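Local coordinates for protein glycogen synthase (Cyanobacterium sp. CLg1, PDB 6GNF) that belongs to the bacterial glycogen and starch synthases, two-domain glycosyltransferases of the GT-B fold, and holds adenosine-5'-diphosphate and a glycan in this crystal, at residues K472-K477 with E485-Q490; D349-G354 with Q504-P509; A62-Q67 with R90-Y95; Y34-T37 with G41-T44. All blocks are in the same frame, centred on the assembly; numbering follows the deposited sequence.

Interaction 1: K472-K477 with E485-Q490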
# COMPACT_ATOMS: atom_id res chain seq x y z
N LYS A 472 14.08 0.32 -17.12
CA LYS A 472 14.18 0.59 -15.69
C LYS A 472 14.30 2.08 -15.39
O LYS A 472 15.07 2.78 -16.04
CB LYS A 472 15.39 -0.15 -15.12
CG LYS A 472 15.53 -0.07 -13.61
CD LYS A 472 16.86 -0.66 -13.17
CE LYS A 472 17.06 -0.52 -11.68
NZ LYS A 472 16.07 -1.32 -10.90
N ILE A 473 13.55 2.56 -14.41
CA ILE A 473 13.65 3.94 -13.95
C ILE A 473 14.68 3.97 -12.83
O ILE A 473 14.43 3.42 -11.77
CB ILE A 473 12.30 4.48 -13.43
CG1 ILE A 473 11.16 4.19 -14.42
CG2 ILE A 473 12.40 5.98 -13.14
CD1 ILE A 473 11.32 4.81 -15.79
N PRO A 474 15.84 4.60 -13.07
CA PRO A 474 16.93 4.45 -12.10
C PRO A 474 16.67 5.15 -10.77
O PRO A 474 16.06 6.21 -10.75
CB PRO A 474 18.13 5.06 -12.82
CG PRO A 474 17.56 6.00 -13.82
CD PRO A 474 16.19 5.51 -14.18
N MET A 475 17.12 4.52 -9.69
CA MET A 475 16.97 5.06 -8.34
C MET A 475 18.03 6.13 -8.09
O MET A 475 19.06 6.13 -8.75
CB MET A 475 17.15 3.94 -7.31
CG MET A 475 15.94 3.03 -7.14
SD MET A 475 14.67 3.77 -6.08
CE MET A 475 15.37 3.55 -4.45
N PRO A 476 17.80 7.00 -7.09
CA PRO A 476 18.86 7.91 -6.65
C PRO A 476 20.07 7.12 -6.16
O PRO A 476 19.89 6.03 -5.62
CB PRO A 476 18.21 8.69 -5.49
CG PRO A 476 16.74 8.43 -5.58
CD PRO A 476 16.60 7.09 -6.24
N LYS A 477 21.29 7.66 -6.31
CA LYS A 477 22.49 6.92 -5.90
C LYS A 477 22.50 6.54 -4.42
O LYS A 477 23.11 5.54 -4.05
CB LYS A 477 23.77 7.68 -6.26
CG LYS A 477 24.07 7.63 -7.75
CD LYS A 477 25.35 8.30 -8.21
CE LYS A 477 26.60 7.45 -8.05
NZ LYS A 477 26.58 6.12 -8.72
N GLU A 485 19.95 15.36 -12.02
CA GLU A 485 19.40 15.69 -13.33
C GLU A 485 19.82 14.63 -14.35
O GLU A 485 19.08 14.32 -15.29
CB GLU A 485 19.89 17.08 -13.77
CG GLU A 485 19.49 17.50 -15.18
CD GLU A 485 18.00 17.40 -15.43
OE1 GLU A 485 17.22 17.61 -14.48
OE2 GLU A 485 17.60 17.12 -16.59
N GLU A 486 21.02 14.09 -14.16
CA GLU A 486 21.53 12.98 -14.96
C GLU A 486 20.58 11.78 -14.94
O GLU A 486 20.06 11.38 -15.98
CB GLU A 486 22.93 12.60 -14.43
CG GLU A 486 23.46 11.22 -14.81
CD GLU A 486 23.78 11.10 -16.28
OE1 GLU A 486 24.94 10.78 -16.60
OE2 GLU A 486 22.87 11.32 -17.11
N LEU A 487 20.38 11.21 -13.75
CA LEU A 487 19.56 10.00 -13.60
C LEU A 487 18.08 10.25 -13.91
O LEU A 487 17.39 9.36 -14.43
CB LEU A 487 19.72 9.42 -12.19
CG LEU A 487 21.10 8.84 -11.86
CD1 LEU A 487 21.18 8.47 -10.38
CD2 LEU A 487 21.42 7.64 -12.74
N LEU A 488 17.60 11.46 -13.61
CA LEU A 488 16.24 11.86 -13.96
C LEU A 488 16.01 11.74 -15.46
O LEU A 488 14.95 11.27 -15.90
CB LEU A 488 15.98 13.30 -13.51
CG LEU A 488 14.57 13.88 -13.71
CD1 LEU A 488 13.53 13.07 -12.96
CD2 LEU A 488 14.54 15.33 -13.26
N GLN A 489 17.00 12.16 -16.25
CA GLN A 489 16.86 12.14 -17.70
C GLN A 489 16.95 10.72 -18.27
O GLN A 489 16.33 10.41 -19.28
CB GLN A 489 17.90 13.07 -18.35
CG GLN A 489 17.40 13.78 -19.60
CD GLN A 489 16.12 14.57 -19.37
OE1 GLN A 489 15.21 14.53 -20.19
NE2 GLN A 489 16.04 15.27 -18.24
N GLN A 490 17.67 9.84 -17.58
CA GLN A 490 17.70 8.43 -17.96
C GLN A 490 16.34 7.79 -17.75
O GLN A 490 15.89 6.97 -18.56
CB GLN A 490 18.73 7.67 -17.14
CG GLN A 490 20.15 8.17 -17.32
CD GLN A 490 21.19 7.19 -16.82
OE1 GLN A 490 22.29 7.13 -17.35
NE2 GLN A 490 20.85 6.41 -15.80
O HOH W 1 15.24 8.35 -12.69
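The carbonyl oxygen of P474 takes two donors: NE of R432 and a water whose oxygen lies 3.0 Å from P474 O. That water also donates to L487 O at 2.9 Å, so it bridges the loop to the first turn of helix 485-503, and no direct hydrogen bond joins the two segments. Everything else is apolar or van der Waals contact. The pyrrolidine ring of P474 faces the helix: its CG stands 3.4 Å from L487 O, and its CB lies 4.2 Å from L487 CD2. L487 uses its two methyls separately. CD2 goes to the proline, while CD1 reaches M475 O at 3.6 Å and K477 CG at 4.0 Å, the leucine and lysine chains meeting roughly at right angles. Q490, one helical turn on, meets the same P474 CG with its CB and NE2. Its CG is anti to the carbonyl carbon (chi1 -61°) and the chain runs on extended, which brings NE2 to 3.9 Å from P474 CG. The pairing sits on the surface, where the loop after strand 468-469 leads to helix 485-503; I473 and L488 both turn instead to helix 365-370, touching V367 and D366 with A370 respectively.

Interaction 2: D349-G354 with Q504-P509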
# COMPACT_ATOMS: atom_id res chain seq x y z
N ASP A 349 -9.34 10.14 -31.00
CA ASP A 349 -8.26 9.48 -31.75
C ASP A 349 -6.86 9.82 -31.25
O ASP A 349 -5.88 9.29 -31.78
CB ASP A 349 -8.36 9.83 -33.23
CG ASP A 349 -9.64 9.34 -33.87
OD1 ASP A 349 -10.35 8.53 -33.23
OD2 ASP A 349 -9.92 9.72 -35.02
N ILE A 350 -6.74 10.74 -30.30
CA ILE A 350 -5.43 11.05 -29.70
C ILE A 350 -5.22 10.13 -28.51
O ILE A 350 -6.02 10.16 -27.57
CB ILE A 350 -5.34 12.52 -29.24
CG1 ILE A 350 -5.42 13.45 -30.46
CG2 ILE A 350 -4.04 12.77 -28.49
CD1 ILE A 350 -5.72 14.89 -30.10
N PRO A 351 -4.13 9.34 -28.52
CA PRO A 351 -3.90 8.41 -27.40
C PRO A 351 -3.64 9.16 -26.10
O PRO A 351 -2.84 10.10 -26.09
CB PRO A 351 -2.67 7.62 -27.84
CG PRO A 351 -1.96 8.50 -28.81
CD PRO A 351 -3.03 9.29 -29.50
N LEU A 352 -4.30 8.74 -25.02
CA LEU A 352 -4.21 9.43 -23.74
C LEU A 352 -3.59 8.54 -22.68
O LEU A 352 -4.01 7.40 -22.49
CB LEU A 352 -5.60 9.90 -23.30
CG LEU A 352 -5.62 10.91 -22.15
CD1 LEU A 352 -6.80 11.86 -22.30
CD2 LEU A 352 -5.67 10.25 -20.79
N PHE A 353 -2.59 9.08 -21.98
CA PHE A 353 -1.92 8.41 -20.86
C PHE A 353 -2.36 9.03 -19.54
O PHE A 353 -2.41 10.25 -19.41
CB PHE A 353 -0.40 8.56 -20.98
CG PHE A 353 0.20 7.80 -22.12
CD1 PHE A 353 0.25 8.35 -23.39
CD2 PHE A 353 0.75 6.54 -21.92
CE1 PHE A 353 0.82 7.65 -24.44
CE2 PHE A 353 1.31 5.83 -22.97
CZ PHE A 353 1.35 6.39 -24.23
N GLY A 354 -2.66 8.19 -18.55
CA GLY A 354 -3.10 8.66 -17.24
C GLY A 354 -2.21 8.16 -16.11
O GLY A 354 -1.86 6.98 -16.06
N GLN A 504 3.03 2.27 -30.89
CA GLN A 504 3.20 1.52 -32.13
C GLN A 504 1.98 0.67 -32.46
O GLN A 504 1.69 0.42 -33.62
CB GLN A 504 4.41 0.60 -32.03
CG GLN A 504 5.76 1.32 -32.06
CD GLN A 504 6.34 1.41 -33.45
OE1 GLN A 504 5.63 1.29 -34.44
NE2 GLN A 504 7.65 1.64 -33.53
N GLU A 505 1.25 0.23 -31.43
CA GLU A 505 0.04 -0.58 -31.62
C GLU A 505 -1.26 0.19 -31.43
O GLU A 505 -2.34 -0.37 -31.67
CB GLU A 505 0.05 -1.77 -30.65
CG GLU A 505 1.10 -2.82 -30.96
CD GLU A 505 1.02 -4.01 -30.02
OE1 GLU A 505 2.04 -4.72 -29.91
OE2 GLU A 505 -0.03 -4.25 -29.39
N TYR A 506 -1.19 1.45 -31.02
CA TYR A 506 -2.39 2.22 -30.73
C TYR A 506 -3.34 2.25 -31.93
O TYR A 506 -2.92 2.56 -33.04
CB TYR A 506 -2.06 3.65 -30.30
CG TYR A 506 -3.29 4.50 -30.07
CD1 TYR A 506 -4.14 4.25 -29.00
CD2 TYR A 506 -3.63 5.53 -30.94
CE1 TYR A 506 -5.28 5.01 -28.79
CE2 TYR A 506 -4.76 6.30 -30.74
CZ TYR A 506 -5.59 6.03 -29.67
OH TYR A 506 -6.72 6.77 -29.44
N GLY A 507 -4.61 1.95 -31.68
CA GLY A 507 -5.64 1.99 -32.71
C GLY A 507 -5.74 0.78 -33.63
O GLY A 507 -6.71 0.67 -34.39
N THR A 508 -4.77 -0.12 -33.56
CA THR A 508 -4.74 -1.29 -34.45
C THR A 508 -5.65 -2.39 -33.91
O THR A 508 -6.13 -2.30 -32.78
CB THR A 508 -3.31 -1.85 -34.59
OG1 THR A 508 -2.87 -2.38 -33.33
CG2 THR A 508 -2.35 -0.76 -35.07
N PRO A 509 -5.92 -3.42 -34.72
CA PRO A 509 -6.66 -4.57 -34.22
C PRO A 509 -6.08 -5.18 -32.94
O PRO A 509 -6.84 -5.64 -32.10
CB PRO A 509 -6.58 -5.57 -35.37
CG PRO A 509 -6.56 -4.70 -36.58
CD PRO A 509 -5.77 -3.48 -36.19
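A type II beta turn from E505 to T508, linking helix 485-503 to helix 509-520, sets the ring of Y506 against P351 at the entry to strand 352-356. The proline lies over one face of the phenol: P351 CB is 3.6 Å from the ring centroid and only 2° off the ring normal, a well-centred CH-pi contact. P351 CD extends the cover to one side, 3.7 Å from Y506 CE2. The ring gets there because CG is anti to the backbone N (chi1 176°), which sends it out from the turn toward the strand. At its edge, near the ring plane, D349 O approaches Y506 CE2 to 3.4 Å, and F511 of the following helix meets the same ring edge-to-face.

Strand 352-356 is an inner strand of the six-stranded parallel sheet in the C-terminal Rossmann-like domain, running between strands 381-385 and 426-429. Y506 touches D425, just before strand 426-429, and Y426 at its start, while P351 also packs on L503 of helix 485-503. G507 takes the third turn position with positive phi (82°). The turn is closed by T508 N to E505 O at 3.1 Å, and the same carbonyl receives the hydroxyl T508 OG1 at 2.7 Å. T508 is the N-cap of helix 509-520, and its OG1 makes a further, weak hydrogen bond with F511 N.

Interaction 3: A62-Q67 with R90-Y95. With SO4 (sulfate ion), chain G.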
# COMPACT_ATOMS: atom_id res chain seq x y z
N ALA A 62 -7.26 -2.10 14.17
CA ALA A 62 -6.54 -0.91 13.75
C ALA A 62 -6.90 0.24 14.68
O ALA A 62 -7.87 0.15 15.43
CB ALA A 62 -6.92 -0.56 12.33
N PRO A 63 -6.14 1.34 14.62
CA PRO A 63 -6.45 2.47 15.51
C PRO A 63 -7.75 3.17 15.14
O PRO A 63 -8.11 3.22 13.97
CB PRO A 63 -5.27 3.42 15.29
CG PRO A 63 -4.17 2.55 14.78
CD PRO A 63 -4.85 1.53 13.93
N ARG A 64 -8.44 3.69 16.14
CA ARG A 64 -9.64 4.50 15.90
C ARG A 64 -9.23 5.96 15.68
O ARG A 64 -9.19 6.76 16.60
CB ARG A 64 -10.60 4.37 17.09
CG ARG A 64 -11.96 5.02 16.90
CD ARG A 64 -12.81 4.77 18.13
NE ARG A 64 -14.13 5.37 18.02
CZ ARG A 64 -14.60 6.36 18.78
NH1 ARG A 64 -13.88 6.92 19.74
NH2 ARG A 64 -15.83 6.79 18.56
N PHE A 65 -8.91 6.28 14.43
CA PHE A 65 -8.45 7.63 14.07
C PHE A 65 -9.60 8.61 14.01
O PHE A 65 -9.38 9.81 14.20
CB PHE A 65 -7.71 7.61 12.74
CG PHE A 65 -6.38 6.91 12.80
CD1 PHE A 65 -5.37 7.38 13.63
CD2 PHE A 65 -6.12 5.81 12.00
CE1 PHE A 65 -4.14 6.75 13.68
CE2 PHE A 65 -4.89 5.18 12.05
CZ PHE A 65 -3.90 5.65 12.89
N ASP A 66 -10.80 8.11 13.74
CA ASP A 66 -12.01 8.93 13.73
C ASP A 66 -13.15 8.22 14.43
O ASP A 66 -13.07 7.04 14.72
CB ASP A 66 -12.42 9.26 12.29
CG ASP A 66 -11.47 10.24 11.63
OD1 ASP A 66 -11.74 11.45 11.76
OD2 ASP A 66 -10.44 9.82 11.04
N GLN A 67 -14.21 8.97 14.72
CA GLN A 67 -15.38 8.40 15.36
C GLN A 67 -16.28 7.75 14.32
O GLN A 67 -17.29 8.32 13.95
CB GLN A 67 -16.11 9.50 16.13
CG GLN A 67 -15.25 10.13 17.20
CD GLN A 67 -16.01 11.08 18.08
OE1 GLN A 67 -16.62 12.03 17.60
NE2 GLN A 67 -15.98 10.85 19.39
N ARG A 90 -9.77 1.56 24.95
CA ARG A 90 -11.12 1.03 24.79
C ARG A 90 -11.19 0.42 23.40
O ARG A 90 -10.37 0.76 22.54
CB ARG A 90 -12.16 2.14 24.91
CG ARG A 90 -12.23 2.80 26.27
CD ARG A 90 -13.35 3.83 26.33
NE ARG A 90 -13.17 4.89 25.33
CZ ARG A 90 -14.12 5.75 24.94
NH1 ARG A 90 -15.33 5.72 25.47
NH2 ARG A 90 -13.84 6.66 24.01
N TYR A 91 -12.10 -0.52 23.20
CA TYR A 91 -12.29 -1.15 21.90
C TYR A 91 -13.67 -0.80 21.37
O TYR A 91 -14.68 -0.90 22.07
CB TYR A 91 -12.15 -2.67 21.99
CG TYR A 91 -10.78 -3.15 22.41
CD1 TYR A 91 -9.72 -3.18 21.51
CD2 TYR A 91 -10.55 -3.62 23.70
CE1 TYR A 91 -8.46 -3.64 21.89
CE2 TYR A 91 -9.30 -4.07 24.10
CZ TYR A 91 -8.25 -4.09 23.19
OH TYR A 91 -7.00 -4.55 23.59
N PHE A 92 -13.70 -0.30 20.14
CA PHE A 92 -14.94 -0.10 19.41
C PHE A 92 -15.00 -1.19 18.35
O PHE A 92 -13.98 -1.76 17.98
CB PHE A 92 -14.98 1.29 18.78
CG PHE A 92 -15.27 2.39 19.77
CD1 PHE A 92 -14.35 2.71 20.75
CD2 PHE A 92 -16.45 3.09 19.71
CE1 PHE A 92 -14.60 3.72 21.66
CE2 PHE A 92 -16.72 4.10 20.61
CZ PHE A 92 -15.79 4.42 21.59
N HIS A 93 -16.20 -1.44 17.84
CA HIS A 93 -16.46 -2.61 17.02
C HIS A 93 -17.49 -2.29 15.95
O HIS A 93 -18.53 -1.73 16.25
CB HIS A 93 -16.96 -3.74 17.93
CG HIS A 93 -17.23 -5.03 17.22
ND1 HIS A 93 -17.94 -6.06 17.80
CD2 HIS A 93 -16.91 -5.46 15.98
CE1 HIS A 93 -18.04 -7.06 16.95
NE2 HIS A 93 -17.42 -6.72 15.83
N SER A 94 -17.15 -2.58 14.70
CA SER A 94 -18.13 -2.57 13.61
C SER A 94 -18.09 -3.89 12.87
O SER A 94 -17.11 -4.64 12.98
CB SER A 94 -17.95 -1.37 12.67
OG SER A 94 -16.64 -1.27 12.15
N TYR A 95 -19.19 -4.21 12.18
CA TYR A 95 -19.34 -5.49 11.52
C TYR A 95 -19.89 -5.28 10.13
O TYR A 95 -20.89 -4.60 9.95
CB TYR A 95 -20.20 -6.44 12.37
CG TYR A 95 -20.34 -7.82 11.79
CD1 TYR A 95 -21.28 -8.08 10.81
CD2 TYR A 95 -19.50 -8.87 12.18
CE1 TYR A 95 -21.40 -9.34 10.24
CE2 TYR A 95 -19.64 -10.13 11.64
CZ TYR A 95 -20.61 -10.37 10.70
OH TYR A 95 -20.74 -11.59 10.09
S SO4 G . -16.46 8.84 22.08
O1 SO4 G . -16.44 8.14 23.39
O2 SO4 G . -15.09 9.08 21.56
O3 SO4 G . -17.11 10.16 22.27
O4 SO4 G . -17.23 8.05 21.09
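The guanidinium of R64 lies flat on the F92 ring, planes 5° apart and centres 3.6 Å apart. R64 NE stands over the middle of the ring, and a sulfate ion, O2, meets the guanidinium at its edge. R90 comes to the edge of the F92 ring with its CZ in the ring plane. The setting is the N-terminal Rossmann-like domain: the segment 62-67 continues from strand 57-63, F92 belongs to strand 85-96, and strand 99-105 runs between them in the mixed sheet. The stack is a cation-pi contact, R64 CZ sitting over the ring face, and CD adds a CH-pi contact to the same face. R64 spans the gap because its chain is extended from CG to NE, with CG anti to the backbone N (chi1 -173°); the residue itself is the centre of an inverse gamma turn. Both arginines also form salt bridges with D105 of the intervening strand, which probably offsets their charges while NH1 of R64 and NH2 of R90 lie 4.3 Å apart. The sulfate, probably from the crystallisation liquor, is shared between the segments. R64 NH1 donates to its O2 at 3.1 Å in a nearly straight bond (175°), and R64 NH2 to its O4 at 3.2 Å. R90 NH2 donates to sulfate O1 at 3.1 Å, and NE2 of Q67 adds a weak bond to sulfate O2 at 2.9 Å.

Interaction 4: Y34-T37 with G41-T44. With ADP (adenosine-5'-diphosphate), chain F; GLC (alpha-D-glucopyranose), chain D; AC1 (4,6-dideoxy-4-{[(1S,4R,5S,6S)-4,5,6-trihydroxy-3-(hydroxymethyl)cyclohex-2-en-1-yl]amino}-alpha-D-glucopyranose), chain B.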
# COMPACT_ATOMS: atom_id res chain seq x y z
N TYR A 34 -12.32 3.18 5.96
CA TYR A 34 -12.31 3.97 7.19
C TYR A 34 -11.01 4.79 7.26
O TYR A 34 -11.01 5.98 7.59
CB TYR A 34 -12.35 3.03 8.40
CG TYR A 34 -13.55 2.11 8.44
CD1 TYR A 34 -14.73 2.49 9.09
CD2 TYR A 34 -13.51 0.84 7.85
CE1 TYR A 34 -15.83 1.66 9.14
CE2 TYR A 34 -14.61 -0.01 7.89
CZ TYR A 34 -15.77 0.40 8.54
OH TYR A 34 -16.89 -0.40 8.62
N SER A 35 -9.90 4.11 7.00
CA SER A 35 -8.60 4.73 7.03
C SER A 35 -7.77 4.20 5.86
O SER A 35 -7.74 2.99 5.63
CB SER A 35 -7.93 4.41 8.38
OG SER A 35 -7.87 3.01 8.62
N LYS A 36 -7.06 5.08 5.17
CA LYS A 36 -6.38 4.72 3.93
C LYS A 36 -5.51 5.87 3.46
O LYS A 36 -5.98 7.00 3.39
CB LYS A 36 -7.42 4.41 2.86
CG LYS A 36 -6.88 4.26 1.43
CD LYS A 36 -7.78 3.37 0.57
CE LYS A 36 -8.07 3.93 -0.83
NZ LYS A 36 -6.87 3.98 -1.71
N THR A 37 -4.25 5.57 3.15
CA THR A 37 -3.29 6.52 2.57
C THR A 37 -2.79 5.94 1.23
O THR A 37 -1.95 6.53 0.55
CB THR A 37 -2.07 6.74 3.50
OG1 THR A 37 -1.25 5.55 3.54
CG2 THR A 37 -2.51 7.13 4.91
N GLY A 41 -4.50 -0.09 2.87
CA GLY A 41 -5.90 -0.07 3.29
C GLY A 41 -6.81 -0.88 2.40
O GLY A 41 -7.79 -1.45 2.90
N ASP A 42 -6.54 -0.89 1.09
CA ASP A 42 -7.33 -1.67 0.14
C ASP A 42 -7.15 -3.16 0.37
O ASP A 42 -8.14 -3.88 0.37
CB ASP A 42 -6.98 -1.32 -1.30
CG ASP A 42 -7.40 0.11 -1.69
OD1 ASP A 42 -8.45 0.62 -1.22
OD2 ASP A 42 -6.67 0.73 -2.50
N VAL A 43 -5.93 -3.60 0.62
CA VAL A 43 -5.67 -5.02 0.88
C VAL A 43 -6.37 -5.48 2.16
O VAL A 43 -7.05 -6.51 2.16
CB VAL A 43 -4.16 -5.32 0.98
CG1 VAL A 43 -3.94 -6.77 1.38
CG2 VAL A 43 -3.46 -5.02 -0.35
N THR A 44 -6.25 -4.70 3.23
CA THR A 44 -6.87 -5.08 4.51
C THR A 44 -8.41 -4.95 4.48
O THR A 44 -9.09 -5.47 5.38
CB THR A 44 -6.29 -4.30 5.71
OG1 THR A 44 -6.47 -2.91 5.52
CG2 THR A 44 -4.82 -4.55 5.80
PB ADP F . 0.65 2.89 -3.07
O1B ADP F . 2.11 2.54 -3.22
O2B ADP F . -0.11 1.94 -2.19
O3B ADP F . 0.41 4.35 -2.81
PA ADP F . -1.00 1.51 -4.99
O1A ADP F . -0.70 0.16 -4.35
O2A ADP F . -1.16 1.63 -6.50
O3A ADP F . 0.10 2.63 -4.57
O5' ADP F . -2.33 2.12 -4.32
C5' ADP F . -2.61 3.53 -4.34
C4' ADP F . -4.12 3.70 -4.42
O4' ADP F . -4.52 5.04 -4.15
C3' ADP F . -4.63 3.37 -5.80
O3' ADP F . -5.82 2.59 -5.66
C2' ADP F . -4.88 4.71 -6.45
O2' ADP F . -6.00 4.59 -7.32
C1' ADP F . -5.16 5.64 -5.28
N9 ADP F . -4.63 7.03 -5.40
C8 ADP F . -3.34 7.42 -5.30
N7 ADP F . -3.23 8.77 -5.42
C5 ADP F . -4.47 9.27 -5.59
C6 ADP F . -5.08 10.60 -5.78
N6 ADP F . -4.32 11.71 -5.81
N1 ADP F . -6.42 10.67 -5.92
C2 ADP F . -7.20 9.58 -5.89
N3 ADP F . -6.71 8.34 -5.72
C4 ADP F . -5.39 8.12 -5.56
C1 GLC D . 4.74 6.81 6.16
C2 GLC D . 4.56 5.44 6.84
C3 GLC D . 4.45 4.35 5.78
C4 GLC D . 3.32 4.68 4.81
C5 GLC D . 3.61 6.04 4.16
C6 GLC D . 2.59 6.47 3.10
O2 GLC D . 5.67 5.14 7.70
O3 GLC D . 4.24 3.07 6.37
O4 GLC D . 3.25 3.63 3.84
O5 GLC D . 3.70 7.04 5.20
O6 GLC D . 1.27 6.62 3.65
C1 AC1 B . 1.97 3.00 3.75
O2 AC1 B . 3.01 1.06 4.81
C2 AC1 B . 2.16 1.48 3.72
C4A AC1 B . 1.44 -2.13 -2.64
C3 AC1 B . 2.72 1.00 2.38
O3 AC1 B . 2.67 -0.43 2.39
C4 AC1 B . 1.92 1.57 1.19
N4A AC1 B . 2.40 1.15 -0.15
C5 AC1 B . 1.93 3.10 1.33
O5 AC1 B . 1.31 3.47 2.57
C6 AC1 B . 1.19 3.82 0.22
C1B AC1 B . 2.54 -0.24 -0.60
C2B AC1 B . 3.15 -0.41 -2.02
O2B AC1 B . 3.64 0.81 -2.59
C3B AC1 B . 2.23 -0.94 -3.10
O3B AC1 B . 3.02 -1.37 -4.21
O4 AC1 B . 0.48 -2.40 -3.67
C5B AC1 B . 0.75 -1.84 -1.33
C7B AC1 B . 1.22 -0.97 -0.45
C6B AC1 B . -0.48 -2.62 -0.99
O6B AC1 B . -0.11 -4.00 -0.99
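K36 lays its aliphatic chain on the carboxylate of D42, K36 CD standing 3.3 Å from D42 OD1, and this is the tight part of the contact. The lysine sends CG anti to its own N (chi1 170°), then bends at its last two torsions to pass over D42. Beside it the loop runs close to the helix at G41, where the CA atoms of K36 and G41 are 4.9 Å apart; G41 has no side chain, and S35 O comes within 4.3 Å of G41 CA. S35 and G41 are buried. The loop here begins the K-T-G-G-L sequence characteristic of glycogen and starch synthases, which runs from K36 into the start of helix 39-54.

The looser part lies toward adenosine-5'-diphosphate, where K36 and D42 are partly exposed. The salt bridge is long: K36 NZ to D42 OD2 is 3.4 Å, a weak hydrogen bond. The pair lies beside the ribose, with K36 NZ 3.5 Å from its O4' and D42 OD2 3.8 Å from its O3'.

T37 turns away from the helix toward the glycan. Its OG1 accepts a hydrogen bond from O6 of the bound glucose (GLC) at 2.7 Å, and is also hydrogen-bonded to E30 OE2. V43 CG2 lies 3.6 Å from O6B of the AC1 unit. The segment 34-37 thus lies in the loop that leads from strand 23-27 into helix 39-54; Y34 packs on S94 and K96 of strand 85-96, and D42 touches L438, in a loop before helix 439-445.

Interaction 4 is the one at the ligands, its segments bordering adenosine-5'-diphosphate and the glycan. Interaction 3 belongs to the same N-terminal domain, with centres about 14 Å apart, and the two touch: S94 OG lies 3.6 Å from Y34 OH, and F65 CD2 lies 4.3 Å from S35 CB. Interactions 1 and 2 lie in the other domain, about 27 Å apart between centres. Along the chain, interaction 1 is nested inside the loop closed by interaction 2, and helix 485-503 leads from one to the other. The M475 side chain of interaction 1 is about 12 Å from the bound AC1. Interactions 2 and 3 are about 46 Å apart between centres, across the chain's centre.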